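Local coordinates for protein serine protease inhibitor 2 (Anopheles gambiae, PDB 3PZF) that inhibits clip-domain serine proteases that activate phenoloxidase, forming a covalent complex with its target, and so restrains melanization in mosquito hemolymph, at residues V67-S75 with Q302-S310. Residues are numbered along the deposited sequence; the frame is centred on the assembly and turned at random.
Sequences VSNTKRELS and QVGIREIFS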
# COMPACT_ATOMS: atom_id res chain seq x y z
N VAL A 67 11.35 24.51 14.50
CA VAL A 67 11.69 24.15 13.12
C VAL A 67 12.85 23.15 13.09
O VAL A 67 13.60 23.04 14.05
CB VAL A 67 12.14 25.37 12.30
CG1 VAL A 67 11.97 25.10 10.82
CG2 VAL A 67 11.36 26.61 12.69
N SER A 68 12.97 22.44 11.97
CA SER A 68 14.09 21.52 11.74
C SER A 68 13.92 20.83 10.38
O SER A 68 12.85 20.90 9.80
CB SER A 68 14.19 20.46 12.84
OG SER A 68 13.30 19.37 12.62
N ASN A 69 14.96 20.18 9.89
CA ASN A 69 14.86 19.51 8.60
C ASN A 69 13.95 18.29 8.65
O ASN A 69 13.40 17.89 7.63
CB ASN A 69 16.24 19.11 8.08
CG ASN A 69 16.71 19.98 6.94
OD1 ASN A 69 16.01 20.90 6.51
ND2 ASN A 69 17.90 19.70 6.43
N THR A 70 13.78 17.70 9.83
CA THR A 70 12.82 16.61 9.99
C THR A 70 11.39 17.13 9.82
O THR A 70 10.65 16.65 8.97
CB THR A 70 12.92 15.98 11.38
OG1 THR A 70 14.15 15.24 11.48
CG2 THR A 70 11.73 15.04 11.62
N LYS A 71 11.00 18.10 10.65
CA LYS A 71 9.68 18.70 10.51
C LYS A 71 9.45 19.11 9.07
O LYS A 71 8.40 18.85 8.50
CB LYS A 71 9.51 19.92 11.43
CG LYS A 71 8.17 20.65 11.23
CD LYS A 71 7.92 21.72 12.28
CE LYS A 71 6.47 22.18 12.25
NZ LYS A 71 6.22 23.24 13.26
N ARG A 72 10.46 19.74 8.48
CA ARG A 72 10.36 20.27 7.12
C ARG A 72 10.14 19.18 6.09
O ARG A 72 9.29 19.33 5.22
CB ARG A 72 11.63 21.06 6.77
N GLU A 73 10.91 18.10 6.18
CA GLU A 73 10.87 17.05 5.16
C GLU A 73 9.61 16.19 5.25
O GLU A 73 9.10 15.75 4.24
CB GLU A 73 12.11 16.14 5.26
CG GLU A 73 13.38 16.75 4.67
CD GLU A 73 14.64 15.96 4.98
OE1 GLU A 73 14.53 14.84 5.55
OE2 GLU A 73 15.74 16.45 4.67
N LEU A 74 9.12 15.95 6.47
CA LEU A 74 7.94 15.13 6.64
C LEU A 74 6.69 15.91 6.20
O LEU A 74 5.57 15.55 6.56
CB LEU A 74 7.82 14.65 8.10
CG LEU A 74 8.99 13.81 8.60
CD1 LEU A 74 8.84 13.35 10.06
CD2 LEU A 74 9.15 12.62 7.68
N SER A 75 6.90 16.95 5.39
CA SER A 75 5.90 17.99 5.14
C SER A 75 4.68 17.55 4.36
O SER A 75 3.55 17.76 4.81
CB SER A 75 6.53 19.14 4.36
OG SER A 75 6.77 18.76 3.02
N GLN A 302 15.73 8.28 -1.10
CA GLN A 302 15.74 8.63 -2.52
C GLN A 302 14.72 9.71 -2.84
O GLN A 302 14.97 10.55 -3.70
CB GLN A 302 15.51 7.39 -3.38
CG GLN A 302 16.71 6.46 -3.42
CD GLN A 302 17.98 7.16 -3.91
OE1 GLN A 302 18.02 7.70 -5.01
NE2 GLN A 302 19.02 7.15 -3.08
N VAL A 303 13.57 9.71 -2.16
CA VAL A 303 12.55 10.70 -2.46
C VAL A 303 12.65 11.95 -1.56
O VAL A 303 11.75 12.78 -1.56
CB VAL A 303 11.13 10.11 -2.37
CG1 VAL A 303 10.93 9.00 -3.40
CG2 VAL A 303 10.84 9.61 -0.96
N GLY A 304 13.73 12.08 -0.79
CA GLY A 304 14.00 13.31 -0.05
C GLY A 304 13.76 13.26 1.45
O GLY A 304 13.93 14.26 2.15
N ILE A 305 13.37 12.09 1.96
CA ILE A 305 13.15 11.93 3.39
C ILE A 305 14.41 11.32 4.02
O ILE A 305 14.58 10.10 4.03
CB ILE A 305 11.91 11.07 3.65
CG1 ILE A 305 10.69 11.73 3.01
CG2 ILE A 305 11.69 10.89 5.16
CD1 ILE A 305 9.43 10.94 3.15
N ARG A 306 15.30 12.18 4.51
CA ARG A 306 16.65 11.76 4.85
C ARG A 306 17.03 12.09 6.30
O ARG A 306 17.77 11.34 6.94
CB ARG A 306 17.65 12.42 3.89
CG ARG A 306 17.27 12.26 2.40
CD ARG A 306 18.33 12.85 1.46
NE ARG A 306 19.04 11.81 0.70
CZ ARG A 306 18.88 11.56 -0.60
NH1 ARG A 306 18.02 12.27 -1.33
NH2 ARG A 306 19.58 10.59 -1.18
N GLU A 307 16.54 13.21 6.81
CA GLU A 307 16.95 13.67 8.14
C GLU A 307 16.62 12.66 9.26
O GLU A 307 17.36 12.56 10.23
CB GLU A 307 16.31 15.02 8.46
CG GLU A 307 16.67 15.57 9.82
CD GLU A 307 17.79 16.60 9.78
OE1 GLU A 307 17.71 17.59 10.54
OE2 GLU A 307 18.74 16.42 8.98
N ILE A 308 15.53 11.91 9.12
CA ILE A 308 15.15 10.93 10.15
C ILE A 308 16.09 9.72 10.20
O ILE A 308 16.07 8.93 11.15
CB ILE A 308 13.70 10.44 9.97
CG1 ILE A 308 13.50 9.85 8.57
CG2 ILE A 308 12.70 11.58 10.19
CD1 ILE A 308 12.20 9.09 8.44
N PHE A 309 16.93 9.56 9.17
CA PHE A 309 17.93 8.50 9.18
C PHE A 309 19.33 9.05 9.48
O PHE A 309 20.31 8.31 9.44
CB PHE A 309 17.91 7.74 7.84
CG PHE A 309 16.55 7.26 7.47
CD1 PHE A 309 15.93 6.27 8.23
CD2 PHE A 309 15.85 7.82 6.41
CE1 PHE A 309 14.64 5.83 7.91
CE2 PHE A 309 14.57 7.38 6.09
CZ PHE A 309 13.96 6.39 6.84
N SER A 310 19.41 10.34 9.80
CA SER A 310 20.70 10.99 9.98
C SER A 310 21.18 10.96 11.43
O SER A 310 20.42 10.63 12.34
CB SER A 310 20.63 12.44 9.49
OG SER A 310 20.01 13.28 10.45
O HOH W 1 13.42 13.52 7.33
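In the helical part of this serpin, the short helix 69-73 lies against the loop that follows helix 297-302, and the join is a helix carboxylate accepting hydrogen bonds from loop backbone amides. E73 carries it: with CG beside its backbone N (chi1 -78°) and the chain extended beyond, the carboxylate reaches across to the 3-10 segment 307-309. Its OE1 accepts from E307 N at 2.9 Å on the syn lone pair, nearly straight at 171°, whereas R306 N, 3.0 Å from the same OE1, arrives from above the carboxylate plane. A water bonded to I308 N also lies 2.5 Å from E73 OE1, a short distance that makes this link to a third amide doubtful. G304, at positive phi, is the C-prime residue of the Schellman motif that ends helix 297-302. Beside the polar centre, the E307 side chain crosses T70 at about a right angle, and E307 OE1 lies 3.2 Å from N69 CB. On the buried side, L74 CD2 meets I305 CG2 at 4.0 Å; L74, I305 and I308 also pack on helix 45-58, through Y56, L52 and I55 respectively. I308 CG2 touches both T70 CG2, at 3.9 Å, and L74 CD1, at 4.2 Å.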